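Local atomic coordinates of TatD-related deoxyribonuclease (Thermotoga maritima, PDB entry 1J6O), a protein that probably acts as a metal-dependent DNA nuclease of the TatD family, hydrolysing ester bonds of the DNA backbone. Residues A[17-22]-A[45-50]; A[68-73]-A[98-103]. All blocks are in the same frame, centred on the assembly; numbering follows the deposited sequence.

Interaction 1 (A[17-22]-A[45-50]); sequences HAHLHF and VNVGVN
Asn-46 reaches across to Leu-20 and His-21 with the two ends of its amide. Its CB lies 4.1 Å from the carbonyl O of Ala-18. CG is anti to the backbone N (chi1 -153°), and from there the two amide atoms part: OD1 accepts the backbone N-H of Leu-20 at 2.9 Å, in the carbonyl plane and on a lone pair, while the CB of Leu-20 packs against the same oxygen. ND2 lies 2.9 Å from ND1 of His-21, whose ring plane stands 73° from the amide; the hydrogen bond of ND2 goes to Ser-57 OG of helix 51-61, and that of His-21 NE2 to Asp-53. The loop holding these groups is a type I turn, His-19 to Phe-22.

The strands themselves pair in parallel through Ala-18 and Asn-46: Ala-18 N donates to Val-45 O, and Val-47 N to Ala-18 O at 2.8 Å. Val-47 then serves two histidines. Its O takes a bond from His-19 ND1 (3.0 Å) that lies near the ring plane, which would fix the ring's rotation and present NE2 to Asp-214. Its CG2 sits over the centre of the His-17 ring, a CH-pi contact 3.9 Å from the centroid, and NE2 of that ring bonds to Glu-103. With His-17 at the C-terminal end of strand 13-18 and His-19 just past it, the arrangement is that of the HxH metal-binding motif of TatD-like TIM barrels, consistent with their predicted role at the first divalent metal.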
ATOM      1  N   HIS A  17      -0.678   3.501   2.158  1.00  5.91           N
ATOM      2  CA  HIS A  17       0.104   3.659   0.947  1.00  6.90           C
ATOM      3  C   HIS A  17       0.187   5.120   0.563  1.00  7.83           C
ATOM      4  O   HIS A  17      -0.666   5.618  -0.176  1.00 11.92           O
ATOM      5  CB  HIS A  17      -0.536   2.853  -0.207  1.00  6.94           C
ATOM      6  CG  HIS A  17       0.428   2.460  -1.283  1.00  7.32           C
ATOM      7  ND1 HIS A  17       1.004   1.208  -1.341  1.00  9.71           N
ATOM      8  CD2 HIS A  17       0.917   3.146  -2.343  1.00  8.40           C
ATOM      9  CE1 HIS A  17       1.802   1.139  -2.398  1.00 10.61           C
ATOM     10  NE2 HIS A  17       1.766   2.302  -3.022  1.00 10.79           N
ATOM     11  N   ALA A  18       1.216   5.815   1.040  1.00  5.47           N
ATOM     12  CA  ALA A  18       1.363   7.227   0.708  1.00  5.66           C
ATOM     13  C   ALA A  18       2.750   7.512   0.074  1.00  5.86           C
ATOM     14  O   ALA A  18       3.662   6.717   0.234  1.00  5.49           O
ATOM     15  CB  ALA A  18       1.224   8.017   1.963  1.00  4.30           C
ATOM     16  N   HIS A  19       2.889   8.632  -0.644  1.00  4.58           N
ATOM     17  CA  HIS A  19       4.172   9.011  -1.270  1.00  5.69           C
ATOM     18  C   HIS A  19       4.296  10.502  -0.944  1.00  5.76           C
ATOM     19  O   HIS A  19       4.362  11.366  -1.868  1.00  5.66           O
ATOM     20  CB  HIS A  19       4.114   8.857  -2.805  1.00  5.93           C
ATOM     21  CG  HIS A  19       3.714   7.487  -3.265  1.00  7.11           C
ATOM     22  ND1 HIS A  19       4.556   6.400  -3.172  1.00  8.75           N
ATOM     23  CD2 HIS A  19       2.586   7.042  -3.875  1.00  7.58           C
ATOM     24  CE1 HIS A  19       3.971   5.345  -3.718  1.00 11.23           C
ATOM     25  NE2 HIS A  19       2.776   5.709  -4.157  1.00  8.90           N
ATOM     26  N   LEU A  20       4.375  10.809   0.344  1.00  4.69           N
ATOM     27  CA  LEU A  20       4.469  12.197   0.795  1.00  5.86           C
ATOM     28  C   LEU A  20       5.748  12.906   0.411  1.00  6.86           C
ATOM     29  O   LEU A  20       5.813  14.147   0.428  1.00  7.61           O
ATOM     30  CB  LEU A  20       4.249  12.247   2.313  1.00  6.90           C
ATOM     31  CG  LEU A  20       2.819  11.876   2.737  1.00 10.03           C
ATOM     32  CD1 LEU A  20       2.763  11.520   4.245  1.00  9.30           C
ATOM     33  CD2 LEU A  20       1.899  13.044   2.425  1.00 10.50           C
ATOM     34  N   HIS A  21       6.748  12.119   0.043  1.00  5.31           N
ATOM     35  CA  HIS A  21       8.036  12.666  -0.351  1.00  7.50           C
ATOM     36  C   HIS A  21       8.088  13.053  -1.826  1.00  7.17           C
ATOM     37  O   HIS A  21       9.111  13.579  -2.281  1.00  8.99           O
ATOM     38  CB  HIS A  21       9.159  11.676  -0.021  1.00  7.00           C
ATOM     39  CG  HIS A  21       8.986  10.341  -0.668  1.00  9.47           C
ATOM     40  ND1 HIS A  21       7.899   9.526  -0.409  1.00  7.15           N
ATOM     41  CD2 HIS A  21       9.704   9.724  -1.640  1.00  6.86           C
ATOM     42  CE1 HIS A  21       7.952   8.467  -1.201  1.00  7.88           C
ATOM     43  NE2 HIS A  21       9.037   8.566  -1.961  1.00  8.58           N
ATOM     44  N   PHE A  22       7.015  12.799  -2.582  1.00  5.07           N
ATOM     45  CA  PHE A  22       6.999  13.154  -3.991  1.00  6.12           C
ATOM     46  C   PHE A  22       6.976  14.673  -4.100  1.00  9.51           C
ATOM     47  O   PHE A  22       6.538  15.374  -3.162  1.00  8.29           O
ATOM     48  CB  PHE A  22       5.792  12.555  -4.702  1.00  5.67           C
ATOM     49  CG  PHE A  22       5.939  11.082  -5.029  1.00  5.79           C
ATOM     50  CD1 PHE A  22       7.003  10.327  -4.522  1.00  5.80           C
ATOM     51  CD2 PHE A  22       5.031  10.462  -5.898  1.00  7.37           C
ATOM     52  CE1 PHE A  22       7.166   8.970  -4.881  1.00  7.33           C
ATOM     53  CE2 PHE A  22       5.198   9.100  -6.254  1.00 10.10           C
ATOM     54  CZ  PHE A  22       6.264   8.370  -5.744  1.00  7.39           C
ATOM     55  N   VAL A  45       1.784   4.737   6.007  1.00  3.26           N
ATOM     56  CA  VAL A  45       2.917   3.920   5.611  1.00  3.76           C
ATOM     57  C   VAL A  45       3.363   4.617   4.318  1.00  5.50           C
ATOM     58  O   VAL A  45       2.631   4.598   3.328  1.00  6.86           O
ATOM     59  CB  VAL A  45       2.529   2.490   5.287  1.00  3.08           C
ATOM     60  CG1 VAL A  45       3.785   1.747   4.745  1.00  5.22           C
ATOM     61  CG2 VAL A  45       1.969   1.791   6.545  1.00  6.61           C
ATOM     62  N   ASN A  46       4.532   5.260   4.368  1.00  4.99           N
ATOM     63  CA  ASN A  46       5.077   5.990   3.217  1.00  6.09           C
ATOM     64  C   ASN A  46       5.952   5.037   2.414  1.00  7.63           C
ATOM     65  O   ASN A  46       6.940   4.522   2.896  1.00  8.14           O
ATOM     66  CB  ASN A  46       5.847   7.196   3.718  1.00  6.50           C
ATOM     67  CG  ASN A  46       5.883   8.280   2.713  1.00  4.31           C
ATOM     68  OD1 ASN A  46       4.862   8.928   2.439  1.00  7.14           O
ATOM     69  ND2 ASN A  46       7.047   8.485   2.125  1.00  9.15           N
ATOM     70  N   VAL A  47       5.587   4.885   1.151  1.00  7.46           N
ATOM     71  CA  VAL A  47       6.236   3.983   0.226  1.00  8.33           C
ATOM     72  C   VAL A  47       7.221   4.480  -0.820  1.00  9.12           C
ATOM     73  O   VAL A  47       6.905   5.387  -1.579  1.00 10.73           O
ATOM     74  CB  VAL A  47       5.098   3.226  -0.529  1.00  8.91           C
ATOM     75  CG1 VAL A  47       5.652   2.036  -1.251  1.00 10.71           C
ATOM     76  CG2 VAL A  47       4.006   2.770   0.475  1.00  8.50           C
ATOM     77  N   GLY A  48       8.359   3.801  -0.911  1.00  9.14           N
ATOM     78  CA  GLY A  48       9.383   4.174  -1.896  1.00 10.25           C
ATOM     79  C   GLY A  48       9.175   3.432  -3.203  1.00 11.86           C
ATOM     80  O   GLY A  48       8.513   2.384  -3.205  1.00 12.61           O
ATOM     81  N   VAL A  49       9.686   3.964  -4.326  1.00  9.23           N
ATOM     82  CA  VAL A  49       9.498   3.261  -5.609  1.00 10.02           C
ATOM     83  C   VAL A  49      10.795   2.811  -6.314  1.00  9.69           C
ATOM     84  O   VAL A  49      10.750   2.180  -7.379  1.00 10.40           O
ATOM     85  CB  VAL A  49       8.602   4.070  -6.601  1.00  9.56           C
ATOM     86  CG1 VAL A  49       7.188   4.233  -5.978  1.00 11.57           C
ATOM     87  CG2 VAL A  49       9.210   5.440  -6.912  1.00  9.92           C
ATOM     88  N   ASN A  50      11.940   3.134  -5.714  1.00  9.59           N
ATOM     89  CA  ASN A  50      13.235   2.743  -6.258  1.00  9.54           C
ATOM     90  C   ASN A  50      14.252   3.042  -5.175  1.00 10.96           C
ATOM     91  O   ASN A  50      13.883   3.499  -4.098  1.00 11.30           O
ATOM     92  CB  ASN A  50      13.565   3.438  -7.593  1.00 11.45           C
ATOM     93  CG  ASN A  50      13.592   4.954  -7.501  1.00 12.24           C
ATOM     94  OD1 ASN A  50      14.244   5.533  -6.640  1.00 13.00           O
ATOM     95  ND2 ASN A  50      12.900   5.597  -8.426  1.00 16.80           N
TER

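Interaction 2 (A[68-73]-A[98-103]); sequences FCSVGV and VVAIGE
Strands 68-71 and 98-102 run parallel, their axes 27° apart and 4.3 Å at closest approach, as neighbours in the TIM barrel joined by a beta-alpha-beta crossover through helix 85-92. Val-99 N donates to Cys-69 O at 2.8 Å, Val-71 N to Ala-100 O at a longer 3.3 Å, and Gly-102 N to Val-71 O.

On the face with Cys-69, Val-71 crosses Val-98 at about a right angle, CG1 against CG2 at 4.1 Å, and its CG2 touches CD1 of Ile-101; helix 85-92 covers Val-71 here through Leu-89 and Phe-92. At the start of the pair, Val-99 CG1 packs against CD2 of Phe-68 at 3.8 Å. The other face carries Ser-70, with OG anti to the backbone N (chi1 -176°), close to the CB of Ala-100 and giving its hydrogen to Gly-102 O at 2.8 Å. An alanine in place of Ser-70 would probably leave the carbonyl of Gly-102 without this hydroxyl donor and the chain before Glu-103, a predicted metal ligand, less firmly fixed. The peptide from Gly-102 to Glu-103 is cis, and the Ser-70 hydroxyl approaches its carbonyl O from above the carbonyl plane.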
ATOM      1  N   PHE A  68       5.681   5.740   8.872  1.00  6.34           N
ATOM      2  CA  PHE A  68       6.524   4.549   8.865  1.00  7.37           C
ATOM      3  C   PHE A  68       6.892   4.433   7.397  1.00  8.51           C
ATOM      4  O   PHE A  68       6.239   5.050   6.537  1.00  8.83           O
ATOM      5  CB  PHE A  68       5.791   3.320   9.394  1.00  6.92           C
ATOM      6  CG  PHE A  68       5.459   3.457  10.841  1.00  7.32           C
ATOM      7  CD1 PHE A  68       4.285   4.097  11.241  1.00 11.67           C
ATOM      8  CD2 PHE A  68       6.382   3.059  11.804  1.00  9.83           C
ATOM      9  CE1 PHE A  68       4.026   4.349  12.602  1.00 11.50           C
ATOM     10  CE2 PHE A  68       6.143   3.302  13.168  1.00 12.57           C
ATOM     11  CZ  PHE A  68       4.961   3.947  13.559  1.00 12.53           C
ATOM     12  N   CYS A  69       7.880   3.601   7.101  1.00  7.74           N
ATOM     13  CA  CYS A  69       8.355   3.443   5.737  1.00  8.51           C
ATOM     14  C   CYS A  69       8.371   2.048   5.092  1.00  8.81           C
ATOM     15  O   CYS A  69       8.477   1.045   5.789  1.00  7.19           O
ATOM     16  CB  CYS A  69       9.807   3.980   5.769  1.00 10.54           C
ATOM     17  SG  CYS A  69      10.772   4.049   4.254  1.00 18.69           S
ATOM     18  N   SER A  70       8.223   2.009   3.762  1.00  7.23           N
ATOM     19  CA  SER A  70       8.266   0.751   3.015  1.00  5.43           C
ATOM     20  C   SER A  70       9.326   1.070   1.971  1.00  7.18           C
ATOM     21  O   SER A  70       9.267   2.140   1.336  1.00  7.29           O
ATOM     22  CB  SER A  70       6.957   0.423   2.295  1.00  7.60           C
ATOM     23  OG  SER A  70       7.062  -0.853   1.677  1.00 11.71           O
ATOM     24  N   VAL A  71      10.287   0.169   1.776  1.00  5.10           N
ATOM     25  CA  VAL A  71      11.337   0.410   0.785  1.00  6.99           C
ATOM     26  C   VAL A  71      11.272  -0.676  -0.272  1.00  7.26           C
ATOM     27  O   VAL A  71      10.996  -1.852   0.033  1.00  7.15           O
ATOM     28  CB  VAL A  71      12.757   0.431   1.420  1.00  4.78           C
ATOM     29  CG1 VAL A  71      12.834   1.550   2.465  1.00  5.10           C
ATOM     30  CG2 VAL A  71      13.104  -0.932   2.075  1.00  4.67           C
ATOM     31  N   GLY A  72      11.514  -0.276  -1.515  1.00  6.78           N
ATOM     32  CA  GLY A  72      11.468  -1.235  -2.607  1.00  7.84           C
ATOM     33  C   GLY A  72      11.652  -0.591  -3.967  1.00  6.89           C
ATOM     34  O   GLY A  72      11.921   0.617  -4.092  1.00  7.45           O
ATOM     35  N   VAL A  73      11.514  -1.430  -4.983  1.00  6.89           N
ATOM     36  CA  VAL A  73      11.655  -1.013  -6.355  1.00  6.83           C
ATOM     37  C   VAL A  73      10.421  -1.452  -7.110  1.00  7.16           C
ATOM     38  O   VAL A  73      10.121  -2.655  -7.225  1.00  8.79           O
ATOM     39  CB  VAL A  73      12.920  -1.653  -6.995  1.00  6.25           C
ATOM     40  CG1 VAL A  73      13.059  -1.193  -8.435  1.00  5.67           C
ATOM     41  CG2 VAL A  73      14.158  -1.243  -6.211  1.00  8.47           C
ATOM     42  N   VAL A  98      11.376   1.269   9.035  1.00  8.21           N
ATOM     43  CA  VAL A  98      10.989   0.456   7.860  1.00  8.63           C
ATOM     44  C   VAL A  98      10.126  -0.711   8.341  1.00  8.85           C
ATOM     45  O   VAL A  98      10.587  -1.594   9.099  1.00  9.41           O
ATOM     46  CB  VAL A  98      12.216  -0.050   7.105  1.00  9.28           C
ATOM     47  CG1 VAL A  98      11.784  -1.004   5.986  1.00  9.82           C
ATOM     48  CG2 VAL A  98      12.957   1.139   6.496  1.00 10.14           C
ATOM     49  N   VAL A  99       8.878  -0.730   7.877  1.00  7.25           N
ATOM     50  CA  VAL A  99       7.938  -1.768   8.284  1.00  6.49           C
ATOM     51  C   VAL A  99       7.461  -2.682   7.173  1.00  6.82           C
ATOM     52  O   VAL A  99       6.627  -3.560   7.390  1.00  8.00           O
ATOM     53  CB  VAL A  99       6.682  -1.098   8.920  1.00  6.75           C
ATOM     54  CG1 VAL A  99       7.087  -0.262  10.146  1.00  7.36           C
ATOM     55  CG2 VAL A  99       6.031  -0.145   7.900  1.00  8.11           C
ATOM     56  N   ALA A 100       8.000  -2.500   5.975  1.00  6.67           N
ATOM     57  CA  ALA A 100       7.564  -3.335   4.885  1.00  6.69           C
ATOM     58  C   ALA A 100       8.517  -3.187   3.721  1.00  6.72           C
ATOM     59  O   ALA A 100       9.364  -2.302   3.726  1.00  6.95           O
ATOM     60  CB  ALA A 100       6.146  -2.893   4.428  1.00  6.84           C
ATOM     61  N   ILE A 101       8.379  -4.099   2.769  1.00  6.53           N
ATOM     62  CA  ILE A 101       9.179  -4.124   1.554  1.00  7.15           C
ATOM     63  C   ILE A 101       8.164  -3.885   0.438  1.00  7.45           C
ATOM     64  O   ILE A 101       7.153  -4.604   0.327  1.00  8.07           O
ATOM     65  CB  ILE A 101       9.887  -5.504   1.297  1.00  8.19           C
ATOM     66  CG1 ILE A 101      10.983  -5.751   2.336  1.00  9.33           C
ATOM     67  CG2 ILE A 101      10.550  -5.489  -0.118  1.00  8.57           C
ATOM     68  CD1 ILE A 101      12.111  -4.729   2.326  1.00 11.30           C
ATOM     69  N   GLY A 102       8.432  -2.854  -0.367  1.00  6.18           N
ATOM     70  CA  GLY A 102       7.574  -2.479  -1.482  1.00  6.95           C
ATOM     71  C   GLY A 102       7.743  -0.971  -1.652  1.00  7.42           C
ATOM     72  O   GLY A 102       8.317  -0.321  -0.777  1.00  7.68           O
ATOM     73  N   GLU A 103       7.183  -0.376  -2.693  1.00  8.95           N
ATOM     74  CA  GLU A 103       6.377  -1.039  -3.710  1.00 10.76           C
ATOM     75  C   GLU A 103       7.108  -2.044  -4.599  1.00  9.20           C
ATOM     76  O   GLU A 103       8.222  -1.794  -5.066  1.00 10.88           O
ATOM     77  CB  GLU A 103       5.724   0.058  -4.572  1.00 13.79           C
ATOM     78  CG  GLU A 103       4.349  -0.293  -5.060  1.00 20.59           C
ATOM     79  CD  GLU A 103       3.588   0.904  -5.607  1.00 23.64           C
ATOM     80  OE1 GLU A 103       3.705   2.028  -5.058  1.00 22.89           O
ATOM     81  OE2 GLU A 103       2.853   0.703  -6.595  1.00 25.57           O
TER

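In the fold
From the N terminus, segment 17-22 starts at the end of strand 13-18 and continues into a turn, and the chain passes through helix 29-34 before strand 41-47 returns to close interaction 1. Helix 51-61 follows, and strand 67-71 opens interaction 2, closed by strand 98-107 after helix 85-92. The two loops are therefore in series, neither nested nor crossed. Each joins one neighbouring pair, and the seam between strands 41-47 and 67-71, with Asn-46 N bonding to Phe-68 O, links the pairs into four consecutive strands. Predicted ligands from strands 13-18 and 98-107 thus converge on the predicted site of the first metal, beside His-139 and His-164, predicted ligands of the second.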